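Side-chain contacts in putative immunoglobulin-blocking virulence protein (Mycoplasma mycoides subsp. capri, PDB 7ADK), which probably blocks the action of host antibodies as a virulence factor, working as a complex with a partner lipoprotein: residues K268-P271 with K272-K276; E304-E308 with K309-I313. All blocks are in the same frame, centred on the assembly; numbering follows the deposited sequence.

Contact 1: K268-P271 with K272-K276; sequences KEYP and KLKSK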
ATOM      1  N   LYS A 268     -14.559 -22.357  56.375  1.00102.68           N
ATOM      2  CA  LYS A 268     -14.325 -21.758  57.696  1.00102.68           C
ATOM      3  C   LYS A 268     -13.454 -20.502  57.611  1.00102.68           C
ATOM      4  O   LYS A 268     -13.676 -19.549  58.346  1.00102.68           O
ATOM      5  CB  LYS A 268     -13.746 -22.801  58.665  1.00102.68           C
ATOM      6  CG  LYS A 268     -14.806 -23.823  59.103  1.00102.68           C
ATOM      7  CD  LYS A 268     -14.383 -24.671  60.306  1.00102.68           C
ATOM      8  CE  LYS A 268     -13.272 -25.682  60.020  1.00102.68           C
ATOM      9  NZ  LYS A 268     -13.780 -26.902  59.356  1.00102.68           N
ATOM     10  N   GLU A 269     -12.447 -20.477  56.738  1.00102.08           N
ATOM     11  CA  GLU A 269     -11.542 -19.324  56.588  1.00102.08           C
ATOM     12  C   GLU A 269     -12.156 -18.168  55.780  1.00102.08           C
ATOM     13  O   GLU A 269     -11.905 -17.005  56.086  1.00102.08           O
ATOM     14  CB  GLU A 269     -10.221 -19.769  55.940  1.00102.08           C
ATOM     15  CG  GLU A 269      -9.343 -20.625  56.864  1.00102.08           C
ATOM     16  CD  GLU A 269      -7.908 -20.759  56.341  1.00102.08           C
ATOM     17  OE1 GLU A 269      -7.710 -21.104  55.160  1.00102.08           O
ATOM     18  OE2 GLU A 269      -6.952 -20.542  57.110  1.00102.08           O
ATOM     19  N   TYR A 270     -12.966 -18.465  54.762  1.00 98.29           N
ATOM     20  CA  TYR A 270     -13.488 -17.500  53.793  1.00 98.29           C
ATOM     21  C   TYR A 270     -14.209 -16.278  54.390  1.00 98.29           C
ATOM     22  O   TYR A 270     -13.825 -15.165  54.032  1.00 98.29           O
ATOM     23  CB  TYR A 270     -14.351 -18.237  52.758  1.00 98.29           C
ATOM     24  CG  TYR A 270     -15.198 -17.336  51.875  1.00 98.29           C
ATOM     25  CD1 TYR A 270     -14.686 -16.769  50.693  1.00 98.29           C
ATOM     26  CD2 TYR A 270     -16.520 -17.047  52.252  1.00 98.29           C
ATOM     27  CE1 TYR A 270     -15.481 -15.915  49.909  1.00 98.29           C
ATOM     28  CE2 TYR A 270     -17.315 -16.190  51.482  1.00 98.29           C
ATOM     29  CZ  TYR A 270     -16.799 -15.619  50.305  1.00 98.29           C
ATOM     30  OH  TYR A 270     -17.572 -14.804  49.553  1.00 98.29           O
ATOM     31  N   PRO A 271     -15.196 -16.418  55.297  1.00100.24           N
ATOM     32  CA  PRO A 271     -16.007 -15.289  55.753  1.00100.24           C
ATOM     33  C   PRO A 271     -15.223 -14.243  56.558  1.00100.24           C
ATOM     34  O   PRO A 271     -15.594 -13.066  56.558  1.00100.24           O
ATOM     35  CB  PRO A 271     -17.154 -15.902  56.554  1.00100.24           C
ATOM     36  CG  PRO A 271     -16.635 -17.257  56.995  1.00100.24           C
ATOM     37  CD  PRO A 271     -15.711 -17.654  55.859  1.00100.24           C
ATOM     38  N   LYS A 272     -14.116 -14.645  57.198  1.00101.72           N
ATOM     39  CA  LYS A 272     -13.179 -13.723  57.854  1.00101.72           C
ATOM     40  C   LYS A 272     -12.174 -13.181  56.847  1.00101.72           C
ATOM     41  O   LYS A 272     -12.053 -11.968  56.680  1.00101.72           O
ATOM     42  CB  LYS A 272     -12.494 -14.412  59.048  1.00101.72           C
ATOM     43  CG  LYS A 272     -13.460 -14.878  60.151  1.00101.72           C
ATOM     44  CD  LYS A 272     -14.316 -13.760  60.751  1.00101.72           C
ATOM     45  CE  LYS A 272     -15.125 -14.216  61.964  1.00101.72           C
ATOM     46  NZ  LYS A 272     -16.170 -15.195  61.623  1.00101.72           N
ATOM     47  N   LEU A 273     -11.485 -14.084  56.139  1.00104.49           N
ATOM     48  CA  LEU A 273     -10.361 -13.765  55.254  1.00104.49           C
ATOM     49  C   LEU A 273     -10.765 -12.887  54.061  1.00104.49           C
ATOM     50  O   LEU A 273      -9.936 -12.119  53.590  1.00104.49           O
ATOM     51  CB  LEU A 273      -9.699 -15.083  54.806  1.00104.49           C
ATOM     52  CG  LEU A 273      -8.316 -14.928  54.146  1.00104.49           C
ATOM     53  CD1 LEU A 273      -7.199 -14.737  55.163  1.00104.49           C
ATOM     54  CD2 LEU A 273      -7.989 -16.180  53.356  1.00104.49           C
ATOM     55  N   LYS A 274     -12.032 -12.922  53.626  1.00106.15           N
ATOM     56  CA  LYS A 274     -12.606 -12.058  52.576  1.00106.15           C
ATOM     57  C   LYS A 274     -12.268 -10.574  52.739  1.00106.15           C
ATOM     58  O   LYS A 274     -11.993  -9.893  51.757  1.00106.15           O
ATOM     59  CB  LYS A 274     -14.131 -12.289  52.582  1.00106.15           C
ATOM     60  CG  LYS A 274     -14.949 -11.356  51.680  1.00106.15           C
ATOM     61  CD  LYS A 274     -14.629 -11.514  50.189  1.00106.15           C
ATOM     62  CE  LYS A 274     -15.032 -10.311  49.349  1.00106.15           C
ATOM     63  NZ  LYS A 274     -16.470 -10.048  49.377  1.00106.15           N
ATOM     64  N   SER A 275     -12.247 -10.083  53.975  1.00111.90           N
ATOM     65  CA  SER A 275     -11.870  -8.703  54.328  1.00111.90           C
ATOM     66  C   SER A 275     -10.367  -8.379  54.207  1.00111.90           C
ATOM     67  O   SER A 275      -9.989  -7.216  54.243  1.00111.90           O
ATOM     68  CB  SER A 275     -12.358  -8.408  55.748  1.00111.90           C
ATOM     69  OG  SER A 275     -11.658  -9.161  56.721  1.00111.90           O
ATOM     70  N   LYS A 276      -9.500  -9.387  54.067  1.00107.58           N
ATOM     71  CA  LYS A 276      -8.043  -9.288  54.252  1.00107.58           C
ATOM     72  C   LYS A 276      -7.237  -9.409  52.947  1.00107.58           C
ATOM     73  O   LYS A 276      -6.045  -9.708  52.997  1.00107.58           O
ATOM     74  CB  LYS A 276      -7.578 -10.301  55.321  1.00107.58           C
ATOM     75  CG  LYS A 276      -8.383 -10.350  56.638  1.00107.58           C
ATOM     76  CD  LYS A 276      -8.495  -9.016  57.394  1.00107.58           C
ATOM     77  CE  LYS A 276      -7.188  -8.506  58.010  1.00107.58           C
ATOM     78  NZ  LYS A 276      -6.865  -9.169  59.286  1.00107.58           N
TER
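Leu273 N and Lys274 N reach back to the carbonyl oxygens of Glu269 and Tyr270, and these two i to i+4 bonds close the single turn of the short helix 270-273. The first is nearly straight, 3.0 Å from Leu273 N to Glu269 O with an N-H...O angle of 166°. The second spans 2.9 Å from Lys274 N to Tyr270 O. Glu269 O also takes a weak bond from Lys272 N, so two amides converge on one acceptor.

Proline suits position 271 because its ring nitrogen, which has no hydrogen to give, falls near the start of the helix, where the missing N-H probably costs little.

The CB atoms of Leu273 and Lys274 lie against the carbonyl oxygens of Glu269 and Tyr270, each on the acceptor that its own amide uses. Lys274 then follows the tyrosine at a distance. With CG anti to its own amide (chi1 173°) and a bend at chi2, its CD comes 4.5 Å from Tyr270 OH. The flexible methylene chain approaches the ring obliquely near the hydroxyl, while its ammonium end leads away.

Farther out, Trp286 of helix 280-288 touches Glu269, Tyr270 and Leu273, giving the aromatic ring and the branched leucine an apolar neighbour, while Lys274 touches Glu283 of the same helix. Val351 of the Lipoprotein chain packs on Ser275, and Ser352 of that chain makes a weak hydrogen bond to Lys274 O, placing this turn at the interface between the two proteins. Serine is apt at the turn's far end, for its small hydroxyl bends back to the backbone: Ser275 OG donates to Lys272 O over 2.8 Å.

Contact 2: E304-E308 with K309-I313; sequences EKYLE and KGLTI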
ATOM      1  N   GLU A 304     -26.792 -30.213  28.250  1.00 94.59           N
ATOM      2  CA  GLU A 304     -27.522 -31.484  28.242  1.00 94.59           C
ATOM      3  C   GLU A 304     -28.233 -31.774  26.902  1.00 94.59           C
ATOM      4  O   GLU A 304     -28.287 -32.922  26.469  1.00 94.59           O
ATOM      5  CB  GLU A 304     -28.495 -31.496  29.422  1.00 94.59           C
ATOM      6  CG  GLU A 304     -29.175 -32.836  29.651  1.00 94.59           C
ATOM      7  CD  GLU A 304     -29.963 -32.857  30.959  1.00 94.59           C
ATOM      8  OE1 GLU A 304     -29.708 -33.742  31.809  1.00 94.59           O
ATOM      9  OE2 GLU A 304     -30.849 -31.998  31.147  1.00 94.59           O
ATOM     10  N   LYS A 305     -28.729 -30.756  26.190  1.00 93.49           N
ATOM     11  CA  LYS A 305     -29.361 -30.951  24.872  1.00 93.49           C
ATOM     12  C   LYS A 305     -28.360 -31.263  23.759  1.00 93.49           C
ATOM     13  O   LYS A 305     -28.624 -32.117  22.924  1.00 93.49           O
ATOM     14  CB  LYS A 305     -30.344 -29.807  24.541  1.00 93.49           C
ATOM     15  CG  LYS A 305     -29.826 -28.650  23.675  1.00 93.49           C
ATOM     16  CD  LYS A 305     -30.803 -27.480  23.668  1.00 93.49           C
ATOM     17  CE  LYS A 305     -30.326 -26.275  22.869  1.00 93.49           C
ATOM     18  NZ  LYS A 305     -30.395 -26.471  21.428  1.00 93.49           N
ATOM     19  N   TYR A 306     -27.155 -30.705  23.787  1.00 88.16           N
ATOM     20  CA  TYR A 306     -26.081 -31.131  22.880  1.00 88.16           C
ATOM     21  C   TYR A 306     -25.644 -32.586  23.123  1.00 88.16           C
ATOM     22  O   TYR A 306     -25.370 -33.321  22.177  1.00 88.16           O
ATOM     23  CB  TYR A 306     -24.905 -30.170  22.972  1.00 88.16           C
ATOM     24  CG  TYR A 306     -25.113 -28.859  22.247  1.00 88.16           C
ATOM     25  CD1 TYR A 306     -25.862 -27.834  22.833  1.00 88.16           C
ATOM     26  CD2 TYR A 306     -24.530 -28.651  20.989  1.00 88.16           C
ATOM     27  CE1 TYR A 306     -26.010 -26.603  22.182  1.00 88.16           C
ATOM     28  CE2 TYR A 306     -24.673 -27.420  20.337  1.00 88.16           C
ATOM     29  CZ  TYR A 306     -25.403 -26.388  20.938  1.00 88.16           C
ATOM     30  OH  TYR A 306     -25.514 -25.200  20.312  1.00 88.16           O
ATOM     31  N   LEU A 307     -25.669 -33.048  24.371  1.00 89.26           N
ATOM     32  CA  LEU A 307     -25.454 -34.448  24.714  1.00 89.26           C
ATOM     33  C   LEU A 307     -26.564 -35.373  24.172  1.00 89.26           C
ATOM     34  O   LEU A 307     -26.238 -36.460  23.703  1.00 89.26           O
ATOM     35  CB  LEU A 307     -25.261 -34.543  26.235  1.00 89.26           C
ATOM     36  CG  LEU A 307     -24.957 -35.940  26.788  1.00 89.26           C
ATOM     37  CD1 LEU A 307     -23.673 -36.509  26.201  1.00 89.26           C
ATOM     38  CD2 LEU A 307     -24.785 -35.863  28.302  1.00 89.26           C
ATOM     39  N   GLU A 308     -27.837 -34.948  24.147  1.00 93.50           N
ATOM     40  CA  GLU A 308     -28.922 -35.659  23.439  1.00 93.50           C
ATOM     41  C   GLU A 308     -28.728 -35.721  21.908  1.00 93.50           C
ATOM     42  O   GLU A 308     -29.102 -36.715  21.290  1.00 93.50           O
ATOM     43  CB  GLU A 308     -30.287 -35.034  23.759  1.00 93.50           C
ATOM     44  CG  GLU A 308     -30.753 -35.275  25.194  1.00 93.50           C
ATOM     45  CD  GLU A 308     -32.038 -34.530  25.569  1.00 93.50           C
ATOM     46  OE1 GLU A 308     -32.422 -33.541  24.915  1.00 93.50           O
ATOM     47  OE2 GLU A 308     -32.706 -34.938  26.537  1.00 93.50           O
ATOM     48  N   LYS A 309     -28.094 -34.718  21.287  1.00 92.61           N
ATOM     49  CA  LYS A 309     -27.612 -34.766  19.889  1.00 92.61           C
ATOM     50  C   LYS A 309     -26.329 -35.595  19.713  1.00 92.61           C
ATOM     51  O   LYS A 309     -25.889 -35.805  18.589  1.00 92.61           O
ATOM     52  CB  LYS A 309     -27.429 -33.342  19.343  1.00 92.61           C
ATOM     53  CG  LYS A 309     -28.751 -32.614  19.088  1.00 92.61           C
ATOM     54  CD  LYS A 309     -28.590 -31.133  18.756  1.00 92.61           C
ATOM     55  CE  LYS A 309     -27.786 -30.877  17.503  1.00 92.61           C
ATOM     56  NZ  LYS A 309     -27.725 -29.465  17.143  1.00 92.61           N
ATOM     57  N   GLY A 310     -25.746 -36.094  20.800  1.00 88.90           N
ATOM     58  CA  GLY A 310     -24.562 -36.955  20.817  1.00 88.90           C
ATOM     59  C   GLY A 310     -23.205 -36.249  20.801  1.00 88.90           C
ATOM     60  O   GLY A 310     -22.199 -36.911  20.556  1.00 88.90           O
ATOM     61  N   LEU A 311     -23.148 -34.946  21.075  1.00 82.21           N
ATOM     62  CA  LEU A 311     -21.904 -34.182  21.177  1.00 82.21           C
ATOM     63  C   LEU A 311     -21.568 -33.909  22.650  1.00 82.21           C
ATOM     64  O   LEU A 311     -22.344 -33.287  23.366  1.00 82.21           O
ATOM     65  CB  LEU A 311     -22.022 -32.863  20.392  1.00 82.21           C
ATOM     66  CG  LEU A 311     -22.581 -32.915  18.964  1.00 82.21           C
ATOM     67  CD1 LEU A 311     -22.498 -31.522  18.364  1.00 82.21           C
ATOM     68  CD2 LEU A 311     -21.824 -33.862  18.047  1.00 82.21           C
ATOM     69  N   THR A 312     -20.420 -34.372  23.124  1.00 79.47           N
ATOM     70  CA  THR A 312     -19.985 -34.217  24.522  1.00 79.47           C
ATOM     71  C   THR A 312     -19.264 -32.888  24.733  1.00 79.47           C
ATOM     72  O   THR A 312     -18.544 -32.450  23.844  1.00 79.47           O
ATOM     73  CB  THR A 312     -19.073 -35.371  24.968  1.00 79.47           C
ATOM     74  OG1 THR A 312     -17.945 -35.514  24.143  1.00 79.47           O
ATOM     75  CG2 THR A 312     -19.790 -36.702  24.945  1.00 79.47           C
ATOM     76  N   ILE A 313     -19.392 -32.278  25.918  1.00 75.58           N
ATOM     77  CA  ILE A 313     -18.653 -31.068  26.329  1.00 75.58           C
ATOM     78  C   ILE A 313     -17.162 -31.250  26.036  1.00 75.58           C
ATOM     79  O   ILE A 313     -16.573 -32.227  26.499  1.00 75.58           O
ATOM     80  CB  ILE A 313     -18.882 -30.760  27.835  1.00 75.58           C
ATOM     81  CG1 ILE A 313     -20.345 -30.346  28.105  1.00 75.58           C
ATOM     82  CG2 ILE A 313     -17.882 -29.700  28.327  1.00 75.58           C
ATOM     83  CD1 ILE A 313     -20.689 -30.172  29.581  1.00 75.58           C
TER
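Tyr306 and Leu311 meet at the end of helix 301-308, the leucine presenting one methyl to the edge of the aromatic ring. Leu311 CD1 sits near the ring plane, 4.4 Å from Tyr306 CD2. The tyrosine has CG anti to its carbonyl carbon (chi1 -77°), which swings the ring to the side where the chain returns; Trp331 of strand 326-332 stacks on that ring and also touches Leu311. A flat aromatic and a branched aliphatic residue can thus share one apolar patch.

Leu307 leaves the helix on a different side. Its CD1 meets Thr312 CG2 at 4.1 Å, the two side chains crossing obliquely, and Leu184 and Val188 of helix 182-194 pack on the leucine. Threonine fits here by using both branches: the methyl joins the apolar contact, while OG1 makes a weak hydrogen bond to Gly332 O.

Lys309 lays its root over the last turn, CB 3.5 Å from Tyr306 O. Its ammonium group stays 5.9 Å from that of Lys305, NZ to NZ, a like-charged pair that probably favours solvent over closer approach.

Three backbone bonds close the turn beneath these side chains. Lys309 N completes a helical bond to Lys305 O, and Leu311 N then reaches back to Tyr306 O at 3.0 Å. Gly310 N bonds to Leu307 O at 3.0 Å from above the carbonyl plane, 72° out of it and away from a lone pair. Glycine suits the turn because its phi is positive (86°), a conformation that a residue without a side chain adopts readily. This is a Schellman motif, the classic C-terminal helix cap, here delivering the chain from helix 301-308 into edge strand 312-313 of a small antiparallel sheet.

Overall arrangement
Contacts 1 and 2 follow in series along the chain and lie on the same side of its centre, yet they are separate sites: their centres are about 39 Å apart and their nearest atoms about 25 Å, with no touch. Contact 1 is peripheral, about 53 Å from the centre of the chain, and approaches the Lipoprotein chain. Contact 2 lies farther in, at about 27 Å, partly buried among elements of its own chain and touched by no other protein chain. Helix 280-288 comes between them in sequence. One contact therefore closes a short surface helix at a protein interface, whereas the other joins a helix to a sheet.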